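PDB 4JA0: phosphoribosylaminoimidazole carboxylase from Bombyx mori, which catalyses two steps of de novo purine biosynthesis, carboxylation of aminoimidazole ribonucleotide and then synthesis of the succinocarboxamide nucleotide SAICAR. Local coordinates for the interface of chains A and B and the interface of chains A and C. Residues are numbered along the deposited sequence; one frame, centred on the assembly and turned at random. Chains: chain A/B/C, Phosphoribosylaminoimidazole carboxylase.

Contact 1: the interface of chains A and B. Residues chain A 362, 366, 376, 378-379; chain B 363, 366-367.
The phenol ring of A:Tyr379 meets B:Ser367 at its edge: the ring carbon CE2 lies 3.4 Å from the serine CA, the serine carbonyl carbon sits in the plane of the ring, and the hydroxyl OH packs against CB. One face of the same ring is covered from within its own chain by CG2 of A:Ile378, 3.3 Å above the plane and over the centre, though that isoleucine is poorly ordered, so its contacts are approximate. The indole of B:Trp363 has CD1 of its own B:Leu366 over one face, displaced toward the rim. Two isoleucines of chain A touch the six-membered part of the indole. As modelled, CD1 of A:Ile378 comes within 3.6 Å of CZ3, its side chain crossing the indole at about a right angle, and CG2 of A:Ile362 lies 4.0 Å from CH2 as the two side chains slide past each other in opposite directions.

This is an apolar patch of the two-fold interface between AIR carboxylase (PurE-type) domains, and B:Leu366 sits in the middle of it. A:Ile362, on the 3-10 turn 362-364, swings CG1 anti to its backbone N (chi1 -160°) and, with the chain extended beyond it, CD1 points at the leucine, 3.6 Å from the leucine CD1 and tip to tip. From another direction A:Ile378 CD1, as modelled, crosses over the CB of B:Leu366 at 3.8 Å. The two copies of residue 366 also point at each other, A:Leu366 CD2 and B:Leu366 CD2 being 4.2 Å apart, as expected of a residue close to the symmetry axis. Each chain thus supplies both the leucine and the isoleucines that pack on it.

B:Ser367 adopts a left-handed backbone conformation, and its side chain folds back on the preceding residue: the hydroxyl OG donates to the carbonyl O of B:Leu366 at 2.6 Å, from above the carbonyl plane and nearly perpendicular to the C=O bond (97°).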
ATOM      1  N   ILE A 362       1.796 -12.123  -0.157  1.00  4.35           N
ATOM      2  CA  ILE A 362       0.951 -12.938  -1.004  1.00  3.07           C
ATOM      3  C   ILE A 362       1.334 -12.827  -2.471  1.00  2.51           C
ATOM      4  O   ILE A 362       1.027 -13.711  -3.258  1.00  5.38           O
ATOM      5  CB  ILE A 362      -0.539 -12.627  -0.840  1.00  9.23           C
ATOM      6  CG1 ILE A 362      -1.329 -13.827  -1.363  1.00  4.74           C
ATOM      7  CG2 ILE A 362      -0.899 -11.336  -1.563  1.00  2.29           C
ATOM      8  CD1 ILE A 362      -2.754 -13.624  -1.420  1.00 16.21           C
ATOM      9  N   LEU A 366       0.871 -15.323  -5.782  1.00  2.90           N
ATOM     10  CA  LEU A 366       0.353 -14.776  -7.031  1.00  3.83           C
ATOM     11  C   LEU A 366       1.536 -14.372  -7.879  1.00  8.79           C
ATOM     12  O   LEU A 366       2.682 -14.506  -7.440  1.00 29.40           O
ATOM     13  CB  LEU A 366      -0.470 -13.535  -6.738  1.00  2.41           C
ATOM     14  CG  LEU A 366      -1.571 -13.621  -5.688  1.00  3.53           C
ATOM     15  CD1 LEU A 366      -1.920 -12.212  -5.202  1.00  1.72           C
ATOM     16  CD2 LEU A 366      -2.789 -14.293  -6.283  1.00  1.70           C
ATOM     17  N   THR A 376      -3.891 -19.605  -6.163  1.00  1.77           N
ATOM     18  CA  THR A 376      -3.728 -19.099  -4.807  1.00  1.04           C
ATOM     19  C   THR A 376      -5.072 -18.915  -4.084  1.00  3.50           C
ATOM     20  O   THR A 376      -6.103 -18.461  -4.653  1.00  1.30           O
ATOM     21  CB  THR A 376      -2.910 -17.796  -4.804  1.00  9.28           C
ATOM     22  OG1 THR A 376      -1.611 -18.040  -5.377  1.00  4.79           O
ATOM     23  CG2 THR A 376      -2.741 -17.252  -3.388  1.00  5.93           C
ATOM     24  N   ILE A 378      -6.505 -18.174   0.245  1.00  8.43           N
ATOM     25  CA  ILE A 378      -6.013 -17.449   1.422  1.00  2.11           C
ATOM     26  C   ILE A 378      -6.431 -18.023   2.799  1.00  6.60           C
ATOM     27  O   ILE A 378      -5.816 -17.706   3.834  1.00  7.61           O
ATOM     28  CB  ILE A 378      -6.364 -15.962   1.270  1.00  5.13           C
ATOM     29  CG1 ILE A 378      -5.123 -15.172   0.894  1.00  1.36           C
ATOM     30  CG2 ILE A 378      -7.035 -15.372   2.511  1.00 10.37           C
ATOM     31  CD1 ILE A 378      -5.437 -13.686   0.830  1.00 58.07           C
ATOM     32  N   TYR A 379      -7.453 -18.879   2.806  1.00  1.91           N
ATOM     33  CA  TYR A 379      -7.916 -19.530   4.029  1.00  1.78           C
ATOM     34  C   TYR A 379      -7.791 -21.047   3.934  1.00  2.78           C
ATOM     35  O   TYR A 379      -7.987 -21.625   2.860  1.00  3.11           O
ATOM     36  CB  TYR A 379      -9.368 -19.141   4.329  1.00  5.02           C
ATOM     37  CG  TYR A 379      -9.600 -17.661   4.287  1.00  4.07           C
ATOM     38  CD1 TYR A 379      -9.186 -16.851   5.340  1.00  2.20           C
ATOM     39  CD2 TYR A 379     -10.227 -17.062   3.195  1.00  3.32           C
ATOM     40  CE1 TYR A 379      -9.383 -15.480   5.311  1.00  2.61           C
ATOM     41  CE2 TYR A 379     -10.432 -15.688   3.155  1.00  4.17           C
ATOM     42  CZ  TYR A 379     -10.003 -14.904   4.216  1.00  5.43           C
ATOM     43  OH  TYR A 379     -10.191 -13.541   4.200  1.00  9.95           O
TER
ATOM     44  N   TRP B 363      -8.256  -8.193  -3.927  1.00  1.64           N
ATOM     45  CA  TRP B 363      -8.688  -8.760  -2.671  1.00  1.10           C
ATOM     46  C   TRP B 363     -10.161  -9.130  -2.718  1.00  2.12           C
ATOM     47  O   TRP B 363     -10.649  -9.791  -1.819  1.00  5.93           O
ATOM     48  CB  TRP B 363      -8.368  -7.795  -1.537  1.00  1.55           C
ATOM     49  CG  TRP B 363      -6.903  -7.610  -1.404  1.00  1.94           C
ATOM     50  CD1 TRP B 363      -6.152  -6.654  -1.994  1.00  2.24           C
ATOM     51  CD2 TRP B 363      -5.996  -8.419  -0.633  1.00  2.23           C
ATOM     52  NE1 TRP B 363      -4.827  -6.804  -1.644  1.00  2.27           N
ATOM     53  CE2 TRP B 363      -4.709  -7.879  -0.805  1.00  1.28           C
ATOM     54  CE3 TRP B 363      -6.150  -9.552   0.176  1.00  1.98           C
ATOM     55  CZ2 TRP B 363      -3.578  -8.437  -0.201  1.00  2.99           C
ATOM     56  CZ3 TRP B 363      -5.025 -10.100   0.780  1.00  1.40           C
ATOM     57  CH2 TRP B 363      -3.759  -9.545   0.584  1.00  4.52           C
ATOM     58  N   LEU B 366      -9.452 -12.935  -3.823  1.00  2.71           N
ATOM     59  CA  LEU B 366      -8.985 -13.589  -2.599  1.00  4.42           C
ATOM     60  C   LEU B 366      -9.964 -13.182  -1.507  1.00  7.88           C
ATOM     61  O   LEU B 366     -10.874 -12.394  -1.761  1.00 34.21           O
ATOM     62  CB  LEU B 366      -7.605 -13.069  -2.241  1.00  3.21           C
ATOM     63  CG  LEU B 366      -6.587 -13.010  -3.371  1.00  2.90           C
ATOM     64  CD1 LEU B 366      -5.511 -12.016  -2.985  1.00  0.93           C
ATOM     65  CD2 LEU B 366      -6.006 -14.385  -3.625  1.00  2.25           C
ATOM     66  N   SER B 367      -9.803 -13.691  -0.298  1.00  2.66           N
ATOM     67  CA  SER B 367     -10.653 -13.233   0.818  1.00 27.94           C
ATOM     68  C   SER B 367     -12.144 -13.327   0.506  1.00 12.13           C
ATOM     69  O   SER B 367     -12.874 -12.333   0.502  1.00  4.33           O
ATOM     70  CB  SER B 367     -10.301 -11.810   1.296  1.00  6.70           C
ATOM     71  OG  SER B 367     -10.549 -10.850   0.299  1.00  3.53           O
TER

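Contact 2: the interface of chains A and C. Residues chain A 410, 413; chain C 274, 300-302, 305-306.
A:Ala410 and A:Leu413, three residues apart on the long C-terminal helix 396-420, turn the same face toward chain C, where strand 296-300 ends and the backbone runs on as a loop through C:Ala306. That loop carries the Ser-Ala-His-Lys segment of the AIR carboxylase (PurE) family, a conserved part of the nucleotide-binding active site, so the helix of one subunit lies against an active-site loop of another.

A:Leu413 does most of the touching and hides 83 Å² of its surface. Its CG stands anti to the carbonyl carbon (chi1 -81°), carrying the two methyls away from the helix and down between the end of the strand and the loop. CD1 goes to the loop: it is 3.5 Å from CB of C:Ser302, near the same residue's backbone N, and 4.0 Å from the CB methyl of C:Ala306. CD2 takes the strand side, 3.8 Å from CG1 of C:Val300, with the two side chains crossing at about a right angle. The same methyl lies 3.9 Å from the carbonyl O of C:Gly274, on the glycine-containing loop after strand 267-273.

One helical turn back, A:Ala410 brings its small CB to within 3.6 Å of the backbone carbonyl O of C:Lys305. C:Lys305 shows the leucine the root of its side chain, CB near CD1, while the rest of the chain runs on extended beyond CG.

A bond inside chain C links two residues of the loop that the leucine meets, and may steady it. C:Ser302 holds OG anti to its backbone N (chi1 -168°), turned toward the loop, where it accepts the backbone N-H of C:Lys305 at 3.0 Å in a nearly straight bond (169° at the hydrogen). CB of the serine is left facing A:Leu413 CD1.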
ATOM      1  N   ALA A 410     -26.654 -22.542   4.078  1.00  8.83           N
ATOM      2  CA  ALA A 410     -27.796 -21.697   3.755  1.00  1.90           C
ATOM      3  C   ALA A 410     -28.874 -21.908   4.808  1.00  3.44           C
ATOM      4  O   ALA A 410     -29.503 -20.942   5.260  1.00  5.25           O
ATOM      5  CB  ALA A 410     -28.309 -22.002   2.363  1.00  1.71           C
ATOM      6  N   LEU A 413     -27.981 -20.064   8.042  1.00  4.45           N
ATOM      7  CA  LEU A 413     -28.208 -18.619   7.964  1.00  5.05           C
ATOM      8  C   LEU A 413     -29.617 -18.261   8.360  1.00 11.42           C
ATOM      9  O   LEU A 413     -29.847 -17.234   9.000  1.00 12.40           O
ATOM     10  CB  LEU A 413     -27.981 -18.102   6.553  1.00  2.82           C
ATOM     11  CG  LEU A 413     -26.543 -17.853   6.154  1.00  5.48           C
ATOM     12  CD1 LEU A 413     -26.498 -17.389   4.717  1.00  5.78           C
ATOM     13  CD2 LEU A 413     -25.963 -16.826   7.091  1.00  4.11           C
TER
ATOM     14  N   GLY C 274     -23.930 -10.239   6.376  1.00  5.98           N
ATOM     15  CA  GLY C 274     -23.651 -11.489   5.698  1.00  2.24           C
ATOM     16  C   GLY C 274     -23.468 -12.619   6.691  1.00  3.96           C
ATOM     17  O   GLY C 274     -23.574 -13.808   6.368  1.00 10.10           O
ATOM     18  N   VAL C 300     -30.137 -11.261   8.592  1.00  3.04           N
ATOM     19  CA  VAL C 300     -28.929 -11.967   8.205  1.00  2.45           C
ATOM     20  C   VAL C 300     -29.123 -12.707   6.892  1.00  1.13           C
ATOM     21  O   VAL C 300     -30.043 -13.497   6.761  1.00  3.15           O
ATOM     22  CB  VAL C 300     -28.510 -12.970   9.262  1.00  3.04           C
ATOM     23  CG1 VAL C 300     -27.261 -13.707   8.813  1.00  2.97           C
ATOM     24  CG2 VAL C 300     -28.273 -12.276  10.556  1.00  1.86           C
ATOM     25  N   THR C 301     -28.249 -12.458   5.929  1.00  2.56           N
ATOM     26  CA  THR C 301     -28.289 -13.187   4.666  1.00  7.14           C
ATOM     27  C   THR C 301     -27.002 -13.049   3.837  1.00  5.81           C
ATOM     28  O   THR C 301     -26.316 -12.029   3.889  1.00  5.80           O
ATOM     29  CB  THR C 301     -29.529 -12.794   3.831  1.00  6.07           C
ATOM     30  OG1 THR C 301     -29.570 -13.597   2.640  1.00 14.18           O
ATOM     31  CG2 THR C 301     -29.492 -11.314   3.461  1.00  4.96           C
ATOM     32  N   SER C 302     -26.679 -14.085   3.074  1.00  4.79           N
ATOM     33  CA  SER C 302     -25.467 -14.072   2.268  1.00  5.08           C
ATOM     34  C   SER C 302     -25.778 -13.910   0.786  1.00  3.54           C
ATOM     35  O   SER C 302     -26.650 -14.574   0.251  1.00  6.77           O
ATOM     36  CB  SER C 302     -24.683 -15.377   2.477  1.00  6.21           C
ATOM     37  OG  SER C 302     -23.371 -15.298   1.934  1.00 15.18           O
ATOM     38  N   LYS C 305     -23.794 -17.386  -0.136  1.00  4.02           N
ATOM     39  CA  LYS C 305     -24.292 -18.670   0.325  1.00  2.94           C
ATOM     40  C   LYS C 305     -25.806 -18.828   0.161  1.00  7.14           C
ATOM     41  O   LYS C 305     -26.345 -19.942   0.132  1.00 19.78           O
ATOM     42  CB  LYS C 305     -23.932 -18.854   1.799  1.00  8.34           C
ATOM     43  CG  LYS C 305     -22.463 -18.737   2.146  1.00  4.45           C
ATOM     44  CD  LYS C 305     -22.280 -19.083   3.630  1.00  9.55           C
ATOM     45  CE  LYS C 305     -20.927 -18.624   4.170  1.00 13.52           C
ATOM     46  NZ  LYS C 305     -20.716 -19.028   5.592  1.00 16.27           N
ATOM     47  N   ALA C 306     -26.496 -17.705   0.057  1.00  7.95           N
ATOM     48  CA  ALA C 306     -27.947 -17.720  -0.063  1.00  5.06           C
ATOM     49  C   ALA C 306     -28.382 -16.632  -1.019  1.00  5.11           C
ATOM     50  O   ALA C 306     -29.123 -15.716  -0.648  1.00  7.80           O
ATOM     51  CB  ALA C 306     -28.580 -17.510   1.293  1.00 10.92           C
TER

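The centres of contact 1 and contact 2 lie about 22 Å apart and have no residue in common, but chain A takes part in both. It uses the stretch around residues 362-379 for contact 1 and helix 396-420 for contact 2, with helix 380-391 between them in sequence. Contact 1 belongs to a two-fold pairing. Because contact 2 pairs unlike surfaces, a helix on one chain and an active-site loop on the other, each chain can offer both, which together with contact 1 would let pairs join into the deposited eight-chain assembly, consistent with the octamers typical of PurE enzymes.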